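PDB 6FF6: BRIC1 from Synthetic construct, which has no known natural function and was designed computationally to pack its helices into a novel, corrugated repeat architecture. Local coordinates for residues Q39-L44 against N103-L108; Q24-E29 against H62-G67; M133-L138 against E218-Y223; I206-E211 against C238-Q243. One frame throughout, in Å; residues are numbered along the deposited sequence.

Contact 1. Residues Q39-L44 against N103-L108; sequences QHLLDL and NLFLEL
The last turn of helix 23-42 packs against helix 99-121 in an all-helical bundle, with Leu-41 and Leu-42 on one side and Phe-105 and Leu-106 on the other. The backbones come close here: the CA atoms of Leu-41 and Leu-106 are 7.0 Å apart. Leu-41 does most of the touching. Its CD2 methyl rests on CB of Phe-105 at 3.5 Å, at the root of the aromatic side chain. The two side chains run at about a right angle. The same methyl lies obliquely to the ring. The ring turns off from Leu-41, because CG of Phe-105 sits anti to its own carbonyl carbon (chi1 -82°). The other methyl, CD1 of Leu-41, lies 3.8 Å from the carbonyl oxygen Phe-105 O.

Leu-106 comes in alongside. Its CD2 methyl is 3.9 Å from CB of Leu-41, and the two side chains point opposite ways. Leu-42 adds a looser touch, with its CD2 4.4 Å from CD2 of Leu-106. Methyls and CB atoms make the contact, with one carbonyl oxygen beside them, and it is buried at Leu-41 and Phe-105. Beyond it, Leu-41 also reaches Ile-57 of helix 51-71, while Phe-105 packs on Met-83 and Met-86 of helix 74-92. All four helices of this half therefore meet around the contact.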
# COMPACT_ATOMS: atom_id res chain seq x y z
N GLN A 39 -3.01 -22.28 20.25
CA GLN A 39 -3.06 -23.48 21.05
C GLN A 39 -1.92 -23.53 22.07
O GLN A 39 -2.16 -23.89 23.22
CB GLN A 39 -3.08 -24.72 20.15
CG GLN A 39 -3.36 -26.03 20.93
CD GLN A 39 -4.76 -26.14 21.51
OE1 GLN A 39 -5.76 -26.10 20.79
NE2 GLN A 39 -4.86 -26.31 22.83
N HIS A 40 -0.69 -23.16 21.66
CA HIS A 40 0.47 -23.14 22.55
C HIS A 40 0.28 -22.10 23.66
O HIS A 40 0.63 -22.37 24.79
CB HIS A 40 1.78 -22.86 21.80
CG HIS A 40 2.16 -23.89 20.80
ND1 HIS A 40 2.20 -25.26 21.12
CD2 HIS A 40 2.53 -23.74 19.51
CE1 HIS A 40 2.58 -25.88 20.02
NE2 HIS A 40 2.79 -25.01 19.02
N LEU A 41 -0.28 -20.94 23.35
CA LEU A 41 -0.53 -19.92 24.35
C LEU A 41 -1.52 -20.41 25.39
O LEU A 41 -1.35 -20.17 26.58
CB LEU A 41 -1.05 -18.63 23.70
CG LEU A 41 -0.01 -17.74 23.07
CD1 LEU A 41 -0.65 -16.72 22.14
CD2 LEU A 41 0.88 -17.08 24.13
N LEU A 42 -2.54 -21.13 24.92
CA LEU A 42 -3.58 -21.70 25.75
C LEU A 42 -3.05 -22.80 26.61
O LEU A 42 -3.58 -23.02 27.70
CB LEU A 42 -4.74 -22.19 24.88
CG LEU A 42 -5.57 -21.12 24.19
CD1 LEU A 42 -6.56 -21.74 23.28
CD2 LEU A 42 -6.29 -20.23 25.20
N ASP A 43 -1.99 -23.48 26.15
CA ASP A 43 -1.37 -24.58 26.90
C ASP A 43 -0.28 -24.16 27.87
O ASP A 43 0.33 -25.03 28.50
CB ASP A 43 -0.85 -25.67 25.96
CG ASP A 43 -1.92 -26.39 25.15
OD1 ASP A 43 -3.07 -26.47 25.63
OD2 ASP A 43 -1.60 -26.86 24.05
N LEU A 44 -0.02 -22.86 28.01
CA LEU A 44 0.98 -22.32 28.91
C LEU A 44 0.51 -22.46 30.34
O LEU A 44 -0.67 -22.21 30.62
CB LEU A 44 1.24 -20.84 28.63
CG LEU A 44 2.11 -20.51 27.44
CD1 LEU A 44 2.01 -19.06 27.10
CD2 LEU A 44 3.57 -20.87 27.72
N ASN A 103 -2.95 -13.23 28.83
CA ASN A 103 -4.06 -12.58 28.12
C ASN A 103 -3.54 -11.53 27.17
O ASN A 103 -4.10 -11.38 26.07
CB ASN A 103 -5.05 -11.96 29.09
CG ASN A 103 -5.90 -12.97 29.80
OD1 ASN A 103 -6.16 -14.07 29.30
ND2 ASN A 103 -6.37 -12.60 30.99
N LEU A 104 -2.47 -10.81 27.57
CA LEU A 104 -1.82 -9.80 26.73
C LEU A 104 -1.22 -10.49 25.48
O LEU A 104 -1.37 -9.96 24.37
CB LEU A 104 -0.69 -9.12 27.50
CG LEU A 104 -0.75 -7.64 27.62
CD1 LEU A 104 0.19 -7.18 28.69
CD2 LEU A 104 -0.42 -6.96 26.30
N PHE A 105 -0.59 -11.67 25.66
CA PHE A 105 -0.02 -12.48 24.60
C PHE A 105 -1.10 -12.90 23.65
O PHE A 105 -0.89 -12.89 22.44
CB PHE A 105 0.69 -13.71 25.18
CG PHE A 105 2.10 -13.51 25.67
CD1 PHE A 105 3.00 -12.74 24.96
CD2 PHE A 105 2.54 -14.12 26.83
CE1 PHE A 105 4.32 -12.58 25.40
CE2 PHE A 105 3.86 -13.94 27.29
CZ PHE A 105 4.72 -13.14 26.59
N LEU A 106 -2.29 -13.19 24.17
CA LEU A 106 -3.40 -13.57 23.29
C LEU A 106 -3.86 -12.40 22.46
O LEU A 106 -4.10 -12.54 21.27
CB LEU A 106 -4.57 -14.23 24.06
CG LEU A 106 -4.26 -15.60 24.62
CD1 LEU A 106 -5.10 -15.90 25.81
CD2 LEU A 106 -4.36 -16.67 23.53
N GLU A 107 -3.89 -11.22 23.05
CA GLU A 107 -4.26 -9.99 22.37
C GLU A 107 -3.25 -9.60 21.31
O GLU A 107 -3.63 -9.11 20.25
CB GLU A 107 -4.48 -8.87 23.39
CG GLU A 107 -5.73 -9.10 24.22
CD GLU A 107 -6.30 -7.87 24.92
OE1 GLU A 107 -5.64 -7.34 25.84
OE2 GLU A 107 -7.42 -7.45 24.54
N LEU A 108 -1.96 -9.85 21.55
CA LEU A 108 -0.88 -9.58 20.59
C LEU A 108 -1.00 -10.54 19.41
O LEU A 108 -0.81 -10.12 18.27
CB LEU A 108 0.50 -9.74 21.27
CG LEU A 108 0.87 -8.65 22.30
CD1 LEU A 108 2.20 -8.92 22.92
CD2 LEU A 108 0.96 -7.29 21.65

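Contact 2. Residues Q24-E29 against H62-G67; sequences QTFFDE and HSIKGG
The carbonyl oxygen of Ile-64 faces the edge of the Phe-26 ring and lies near the ring plane. Two ring carbons share it: CE1 of Phe-26 is 3.6 Å from Ile-64 O, and CZ of Phe-26 is 3.7 Å from the same oxygen. These are contacts between carbon and oxygen, not hydrogen bonds.

The same ring lies against the backbone of Gly-67. CE1 of Phe-26 approaches CA of Gly-67 to 3.5 Å, and CD1 of Phe-26 is 3.8 Å from that CA. The carbonyl carbon of Gly-67 stands over one face, displaced toward the rim of the ring. Phe-26 reaches across because its CG is anti to the backbone N (chi1 169°), which carries the ring out to helix 51-71. Gly-67 has no side chain, and its CA and carbonyl carbon are what the ring meets. The ring lies directly on the main chain, and the CA atoms of Phe-26 and Gly-67 come within 6.5 Å of each other.

Ile-64 also offers a methyl, with CG2 at 4.3 Å from CZ of Phe-26. Leu-76 of helix 74-92 and Leu-116 of helix 99-121 pack on Phe-26 as well, so the ring is buried among four helices.

The chemistry is that of an aromatic ring on bare helix backbone. The ring edge, with its slightly positive hydrogens, is turned to a carbonyl oxygen, which is probably a mildly favourable arrangement. Here the two segments meet by the fit of ring to backbone, without a polar bond between them.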
# COMPACT_ATOMS: atom_id res chain seq x y z
N GLN A 24 -0.24 -15.24 -1.20
CA GLN A 24 -1.17 -16.25 -0.67
C GLN A 24 -0.49 -17.41 0.06
O GLN A 24 -1.06 -17.93 1.02
CB GLN A 24 -2.13 -16.78 -1.76
CG GLN A 24 -3.40 -17.46 -1.20
CD GLN A 24 -4.26 -16.58 -0.31
OE1 GLN A 24 -4.55 -15.41 -0.62
NE2 GLN A 24 -4.69 -17.11 0.83
N THR A 25 0.72 -17.79 -0.36
CA THR A 25 1.49 -18.85 0.30
C THR A 25 1.80 -18.39 1.71
O THR A 25 1.58 -19.15 2.66
CB THR A 25 2.71 -19.25 -0.54
OG1 THR A 25 2.25 -19.88 -1.74
CG2 THR A 25 3.63 -20.21 0.19
N PHE A 26 2.23 -17.13 1.85
CA PHE A 26 2.48 -16.54 3.16
C PHE A 26 1.21 -16.50 4.01
O PHE A 26 1.24 -16.95 5.13
CB PHE A 26 3.10 -15.16 3.03
CG PHE A 26 3.15 -14.39 4.33
CD1 PHE A 26 4.03 -14.76 5.35
CD2 PHE A 26 2.32 -13.30 4.54
CE1 PHE A 26 4.07 -14.05 6.55
CE2 PHE A 26 2.38 -12.58 5.74
CZ PHE A 26 3.26 -12.96 6.74
N PHE A 27 0.09 -15.99 3.45
CA PHE A 27 -1.19 -15.89 4.16
C PHE A 27 -1.71 -17.22 4.67
O PHE A 27 -2.22 -17.27 5.78
CB PHE A 27 -2.27 -15.20 3.30
CG PHE A 27 -1.97 -13.77 2.95
CD1 PHE A 27 -1.62 -12.85 3.94
CD2 PHE A 27 -2.02 -13.34 1.63
CE1 PHE A 27 -1.28 -11.53 3.61
CE2 PHE A 27 -1.69 -12.02 1.29
CZ PHE A 27 -1.33 -11.12 2.28
N ASP A 28 -1.55 -18.30 3.89
CA ASP A 28 -1.99 -19.63 4.29
C ASP A 28 -1.11 -20.14 5.41
O ASP A 28 -1.63 -20.61 6.42
CB ASP A 28 -2.03 -20.58 3.10
CG ASP A 28 -3.07 -20.23 2.03
OD1 ASP A 28 -3.96 -19.40 2.32
OD2 ASP A 28 -2.99 -20.79 0.91
N GLU A 29 0.22 -19.99 5.28
CA GLU A 29 1.19 -20.41 6.30
C GLU A 29 0.99 -19.65 7.60
O GLU A 29 0.93 -20.27 8.68
CB GLU A 29 2.61 -20.15 5.81
CG GLU A 29 3.32 -21.34 5.22
CD GLU A 29 4.64 -20.98 4.57
OE1 GLU A 29 5.34 -20.08 5.09
OE2 GLU A 29 4.97 -21.59 3.52
N HIS A 62 8.52 -15.57 14.76
CA HIS A 62 9.69 -15.27 13.96
C HIS A 62 9.42 -15.54 12.47
O HIS A 62 9.78 -14.69 11.62
CB HIS A 62 10.88 -16.07 14.46
CG HIS A 62 12.17 -15.67 13.83
ND1 HIS A 62 12.53 -16.14 12.57
CD2 HIS A 62 13.15 -14.87 14.30
CE1 HIS A 62 13.72 -15.61 12.33
NE2 HIS A 62 14.12 -14.83 13.33
N SER A 63 8.78 -16.70 12.15
CA SER A 63 8.44 -17.04 10.77
C SER A 63 7.52 -15.98 10.13
O SER A 63 7.78 -15.54 9.01
CB SER A 63 7.80 -18.42 10.69
OG SER A 63 8.74 -19.41 11.07
N ILE A 64 6.48 -15.56 10.85
CA ILE A 64 5.57 -14.53 10.38
C ILE A 64 6.30 -13.18 10.14
O ILE A 64 6.03 -12.52 9.13
CB ILE A 64 4.36 -14.39 11.32
CG1 ILE A 64 3.48 -15.66 11.26
CG2 ILE A 64 3.55 -13.13 11.00
CD1 ILE A 64 2.55 -15.84 12.37
N LYS A 65 7.23 -12.80 11.05
CA LYS A 65 8.03 -11.58 10.94
C LYS A 65 8.78 -11.53 9.61
O LYS A 65 8.78 -10.50 8.95
CB LYS A 65 9.04 -11.51 12.09
CG LYS A 65 9.87 -10.23 12.16
CD LYS A 65 11.38 -10.51 12.09
CE LYS A 65 11.97 -11.11 13.34
NZ LYS A 65 13.43 -10.82 13.46
N GLY A 66 9.42 -12.64 9.24
CA GLY A 66 10.18 -12.77 8.00
C GLY A 66 9.36 -12.44 6.77
O GLY A 66 9.77 -11.60 5.95
N GLY A 67 8.18 -13.06 6.67
CA GLY A 67 7.24 -12.83 5.58
C GLY A 67 6.73 -11.40 5.56
O GLY A 67 6.68 -10.77 4.51

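Contact 3. Residues M133-L138 against E218-Y223; sequences MADVML and EQLDAY
The carboxylate of Asp-135 lies beside a methyl group of Leu-220. OD1 of Asp-135 is 3.2 Å from CD2 of Leu-220, and the methyl stands well out of the carboxylate plane. The acid is held elsewhere: Gln-217 NE2 donates to OD1, and OD2 forms a salt bridge with Lys-224. Gln-217 NE2 also donates to OD1 of Asp-221. One amide nitrogen thus joins two aspartates whose OD1 atoms, in Asp-135 and Asp-221, are 4.5 Å apart. The shared amide and the nearby lysine would probably ease the repulsion between the like charges.

Leu-220 is the central apolar group. Its CG is anti to the backbone N (chi1 -170°), and this brings both methyls up to Ala-134. CD2 of Leu-220 lies 3.8 Å from CB of Ala-134, and CD1 of Leu-220 is 3.9 Å from the same CB. The small alanine is thus straddled by the fork of the leucine. Leu-138 lies beside it, running the other way, and its CD1 is 4.2 Å from CD2 of Leu-220.

The segments run nearly antiparallel, at 168°, and their axes approach to 10.9 Å. Leu-220 bridges much of this gap. This is antiparallel packing of two helices in a helical bundle, consistent with an Hpt-like four-helix bundle. Helix 155-174 comes in through Ile-168 on Leu-138, helix 178-196 through Ile-179 on Gln-219, and the second subunit through its Leu-111, which packs on Val-136 of helix 125-146.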
# COMPACT_ATOMS: atom_id res chain seq x y z
N MET A 133 -8.51 2.29 -14.33
CA MET A 133 -7.25 2.24 -15.07
C MET A 133 -7.34 1.34 -16.31
O MET A 133 -7.02 1.79 -17.42
CB MET A 133 -6.09 1.77 -14.16
CG MET A 133 -4.79 1.54 -14.93
SD MET A 133 -3.32 2.31 -14.21
CE MET A 133 -3.85 3.85 -14.01
N ALA A 134 -7.78 0.06 -16.12
CA ALA A 134 -7.91 -0.92 -17.20
C ALA A 134 -8.84 -0.45 -18.31
O ALA A 134 -8.50 -0.63 -19.47
CB ALA A 134 -8.36 -2.28 -16.66
N ASP A 135 -10.00 0.17 -17.96
CA ASP A 135 -10.95 0.77 -18.90
C ASP A 135 -10.20 1.72 -19.87
O ASP A 135 -10.38 1.62 -21.09
CB ASP A 135 -12.00 1.61 -18.15
CG ASP A 135 -13.15 0.87 -17.53
OD1 ASP A 135 -13.44 -0.25 -17.99
OD2 ASP A 135 -13.76 1.41 -16.59
N VAL A 136 -9.37 2.61 -19.30
CA VAL A 136 -8.58 3.60 -20.05
C VAL A 136 -7.51 2.95 -20.94
O VAL A 136 -7.39 3.31 -22.12
CB VAL A 136 -8.01 4.70 -19.14
CG1 VAL A 136 -7.17 5.70 -19.94
CG2 VAL A 136 -9.13 5.44 -18.40
N MET A 137 -6.76 1.99 -20.38
CA MET A 137 -5.74 1.25 -21.14
C MET A 137 -6.29 0.49 -22.37
O MET A 137 -5.59 0.38 -23.38
CB MET A 137 -4.96 0.31 -20.22
CG MET A 137 -3.93 1.07 -19.41
SD MET A 137 -2.69 -0.05 -18.75
CE MET A 137 -1.32 1.13 -18.34
N LEU A 138 -7.54 0.03 -22.30
CA LEU A 138 -8.18 -0.68 -23.39
C LEU A 138 -8.50 0.28 -24.52
O LEU A 138 -8.32 -0.06 -25.70
CB LEU A 138 -9.42 -1.44 -22.90
CG LEU A 138 -9.12 -2.66 -22.00
CD1 LEU A 138 -10.37 -3.17 -21.32
CD2 LEU A 138 -8.43 -3.76 -22.77
N GLU A 218 -15.47 -7.01 -21.84
CA GLU A 218 -16.58 -7.81 -21.30
C GLU A 218 -16.10 -8.61 -20.09
O GLU A 218 -16.85 -8.75 -19.11
CB GLU A 218 -17.13 -8.77 -22.35
CG GLU A 218 -17.83 -8.10 -23.52
CD GLU A 218 -18.25 -9.05 -24.64
OE1 GLU A 218 -17.94 -10.26 -24.55
OE2 GLU A 218 -18.88 -8.57 -25.61
N GLN A 219 -14.83 -9.14 -20.15
CA GLN A 219 -14.23 -9.90 -19.05
C GLN A 219 -14.06 -8.95 -17.87
O GLN A 219 -14.50 -9.28 -16.78
CB GLN A 219 -12.88 -10.53 -19.45
CG GLN A 219 -13.01 -11.76 -20.35
CD GLN A 219 -11.70 -12.13 -21.00
OE1 GLN A 219 -10.68 -11.47 -20.82
NE2 GLN A 219 -11.69 -13.18 -21.78
N LEU A 220 -13.52 -7.75 -18.12
CA LEU A 220 -13.37 -6.69 -17.11
C LEU A 220 -14.73 -6.31 -16.47
O LEU A 220 -14.87 -6.33 -15.25
CB LEU A 220 -12.68 -5.49 -17.74
CG LEU A 220 -12.25 -4.41 -16.77
CD1 LEU A 220 -11.10 -4.92 -15.86
CD2 LEU A 220 -12.00 -3.05 -17.48
N ASP A 221 -15.75 -6.06 -17.31
CA ASP A 221 -17.12 -5.75 -16.92
C ASP A 221 -17.79 -6.83 -16.07
O ASP A 221 -18.48 -6.51 -15.09
CB ASP A 221 -17.97 -5.40 -18.14
CG ASP A 221 -17.60 -4.08 -18.82
OD1 ASP A 221 -16.77 -3.31 -18.25
OD2 ASP A 221 -18.10 -3.83 -19.94
N ALA A 222 -17.58 -8.11 -16.42
CA ALA A 222 -18.12 -9.22 -15.65
C ALA A 222 -17.56 -9.14 -14.24
O ALA A 222 -18.33 -9.10 -13.29
CB ALA A 222 -17.75 -10.54 -16.29
N TYR A 223 -16.21 -9.04 -14.11
CA TYR A 223 -15.56 -8.92 -12.79
C TYR A 223 -15.99 -7.62 -12.07
O TYR A 223 -16.14 -7.65 -10.84
CB TYR A 223 -14.02 -8.91 -12.90
CG TYR A 223 -13.36 -10.06 -13.61
CD1 TYR A 223 -13.49 -11.37 -13.14
CD2 TYR A 223 -12.47 -9.84 -14.66
CE1 TYR A 223 -12.81 -12.42 -13.74
CE2 TYR A 223 -11.83 -10.89 -15.30
CZ TYR A 223 -12.00 -12.18 -14.83
OH TYR A 223 -11.33 -13.22 -15.42

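Contact 4. Residues I206-E211 against C238-Q243; sequences INLFLE and CNALRQ
Leu-208 leaves helix 203-224 with its CB directed at the segment 238-243, and its branch meets Ala-240. CG stands 4.3 Å from CB of Ala-240. Beyond it the two methyls part. CD1 of Leu-208 lies 3.7 Å from CB of Ala-240. CD2 of Leu-208 also reaches the backbone, 3.4 Å from the carbonyl oxygen Ala-240 O. CD2 of Leu-208 is 3.8 Å from CB of Ala-240 as well, so both methyls bear on the small side chain. The extension comes from chi1 of -172°, which places CG opposite the backbone N and beside the carbonyl carbon.

A wider contact lies next to it. CD2 of Leu-241 approaches CE1 of Phe-209 at 4.5 Å. The methyl sits at the ring edge, near the ring plane, rather than over a face. Both of these residues are buried, and each continues into the bundle: Phe-209 packs on Met-187 and Leu-241 on Leu-186, both in helix 178-196.

The side chains that meet are apolar, and the nearest polar atom is the carbonyl oxygen of Ala-240. A polar link between the same two helices lies close by, where Glu-211 OE1 is hydrogen-bonded to Tyr-236 OH. Leu-208 also touches Ile-237 and Leu-244, the residues before and after this patch on helix 231-247.

The axes of the two segments come within 10.8 Å of each other and run at 151°, roughly antiparallel. The two helices follow one another in the chain. This is a helical hairpin, in which a leucine packs on an alanine of the last helix.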
# COMPACT_ATOMS: atom_id res chain seq x y z
N ILE A 206 -5.20 -7.47 -37.02
CA ILE A 206 -5.57 -6.26 -36.28
C ILE A 206 -7.03 -6.33 -35.80
O ILE A 206 -7.30 -6.00 -34.64
CB ILE A 206 -5.25 -4.98 -37.09
CG1 ILE A 206 -3.72 -4.81 -37.23
CG2 ILE A 206 -5.89 -3.72 -36.46
CD1 ILE A 206 -3.29 -3.94 -38.37
N ASN A 207 -7.94 -6.79 -36.66
CA ASN A 207 -9.35 -6.96 -36.31
C ASN A 207 -9.55 -8.05 -35.26
O ASN A 207 -10.54 -8.01 -34.52
CB ASN A 207 -10.19 -7.26 -37.54
CG ASN A 207 -10.41 -6.04 -38.39
OD1 ASN A 207 -10.28 -4.89 -37.93
ND2 ASN A 207 -10.78 -6.27 -39.65
N LEU A 208 -8.63 -9.04 -35.21
CA LEU A 208 -8.71 -10.07 -34.19
C LEU A 208 -8.30 -9.47 -32.86
O LEU A 208 -8.91 -9.78 -31.84
CB LEU A 208 -7.86 -11.31 -34.54
CG LEU A 208 -8.07 -12.52 -33.59
CD1 LEU A 208 -9.55 -12.94 -33.51
CD2 LEU A 208 -7.22 -13.68 -34.00
N PHE A 209 -7.30 -8.57 -32.90
CA PHE A 209 -6.79 -7.81 -31.75
C PHE A 209 -7.87 -6.86 -31.22
O PHE A 209 -8.04 -6.76 -30.00
CB PHE A 209 -5.51 -7.07 -32.12
CG PHE A 209 -4.25 -7.90 -32.21
CD1 PHE A 209 -4.14 -9.11 -31.52
CD2 PHE A 209 -3.14 -7.46 -32.92
CE1 PHE A 209 -2.95 -9.87 -31.56
CE2 PHE A 209 -1.95 -8.22 -32.96
CZ PHE A 209 -1.87 -9.42 -32.28
N LEU A 210 -8.64 -6.22 -32.11
CA LEU A 210 -9.77 -5.35 -31.75
C LEU A 210 -10.89 -6.18 -31.11
O LEU A 210 -11.52 -5.74 -30.14
CB LEU A 210 -10.27 -4.59 -33.00
CG LEU A 210 -11.65 -3.85 -32.96
CD1 LEU A 210 -11.50 -2.42 -32.43
CD2 LEU A 210 -12.29 -3.79 -34.36
N GLU A 211 -11.12 -7.39 -31.63
CA GLU A 211 -12.14 -8.32 -31.15
C GLU A 211 -11.74 -8.80 -29.76
O GLU A 211 -12.59 -8.81 -28.86
CB GLU A 211 -12.26 -9.48 -32.12
CG GLU A 211 -13.64 -10.11 -32.15
CD GLU A 211 -13.77 -11.19 -33.21
OE1 GLU A 211 -12.81 -11.99 -33.38
OE2 GLU A 211 -14.83 -11.25 -33.88
N CYS A 238 -9.36 -17.54 -27.35
CA CYS A 238 -8.11 -18.24 -27.12
C CYS A 238 -7.78 -19.17 -28.28
O CYS A 238 -6.61 -19.25 -28.65
CB CYS A 238 -8.11 -18.94 -25.78
SG CYS A 238 -8.13 -17.81 -24.36
N ASN A 239 -8.80 -19.79 -28.91
CA ASN A 239 -8.55 -20.60 -30.10
C ASN A 239 -8.05 -19.68 -31.23
O ASN A 239 -7.07 -20.00 -31.88
CB ASN A 239 -9.82 -21.35 -30.58
CG ASN A 239 -10.31 -22.50 -29.75
OD1 ASN A 239 -9.58 -23.13 -28.98
ND2 ASN A 239 -11.59 -22.80 -29.92
N ALA A 240 -8.73 -18.54 -31.45
CA ALA A 240 -8.39 -17.57 -32.46
C ALA A 240 -6.98 -16.99 -32.26
O ALA A 240 -6.27 -16.84 -33.25
CB ALA A 240 -9.42 -16.45 -32.49
N LEU A 241 -6.57 -16.68 -30.99
CA LEU A 241 -5.23 -16.14 -30.68
C LEU A 241 -4.13 -17.17 -30.91
O LEU A 241 -3.07 -16.82 -31.42
CB LEU A 241 -5.15 -15.56 -29.26
CG LEU A 241 -5.98 -14.29 -28.97
CD1 LEU A 241 -6.03 -14.00 -27.50
CD2 LEU A 241 -5.45 -13.08 -29.72
N ARG A 242 -4.38 -18.43 -30.55
CA ARG A 242 -3.41 -19.51 -30.76
C ARG A 242 -3.29 -19.89 -32.24
O ARG A 242 -2.21 -20.29 -32.69
CB ARG A 242 -3.73 -20.73 -29.89
CG ARG A 242 -3.42 -20.46 -28.44
CD ARG A 242 -4.00 -21.51 -27.53
NE ARG A 242 -4.28 -20.95 -26.21
CZ ARG A 242 -4.79 -21.64 -25.19
NH1 ARG A 242 -5.10 -22.92 -25.34
NH2 ARG A 242 -5.01 -21.04 -24.03
N GLN A 243 -4.40 -19.73 -33.00
CA GLN A 243 -4.50 -19.96 -34.45
C GLN A 243 -3.57 -18.96 -35.13
O GLN A 243 -2.78 -19.34 -35.99
CB GLN A 243 -5.96 -19.73 -34.89
CG GLN A 243 -6.26 -19.85 -36.37
CD GLN A 243 -6.40 -21.28 -36.81
OE1 GLN A 243 -6.81 -22.16 -36.05
NE2 GLN A 243 -6.06 -21.53 -38.06

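From the N terminus, helix 23-42 takes part in two contacts. Contact 2 joins its start to the next helix, 51-71, closing a short loop. Contact 1 joins its end to helix 99-121, closing a longer one. The two cross along the chain, and their centres are 19 Å apart. Both lie in the first half, which resembles an Hpt domain in sequence. Contact 3 opens only after contact 1 has closed. It ties helix 125-146 to helix 203-224 in the similar second half, over helices 155-174 and 178-196. Contact 4 crosses it and closes a short hairpin between helix 203-224 and the final helix, 231-247. None nests. Contacts 1 and 3 both adjoin the second subunit.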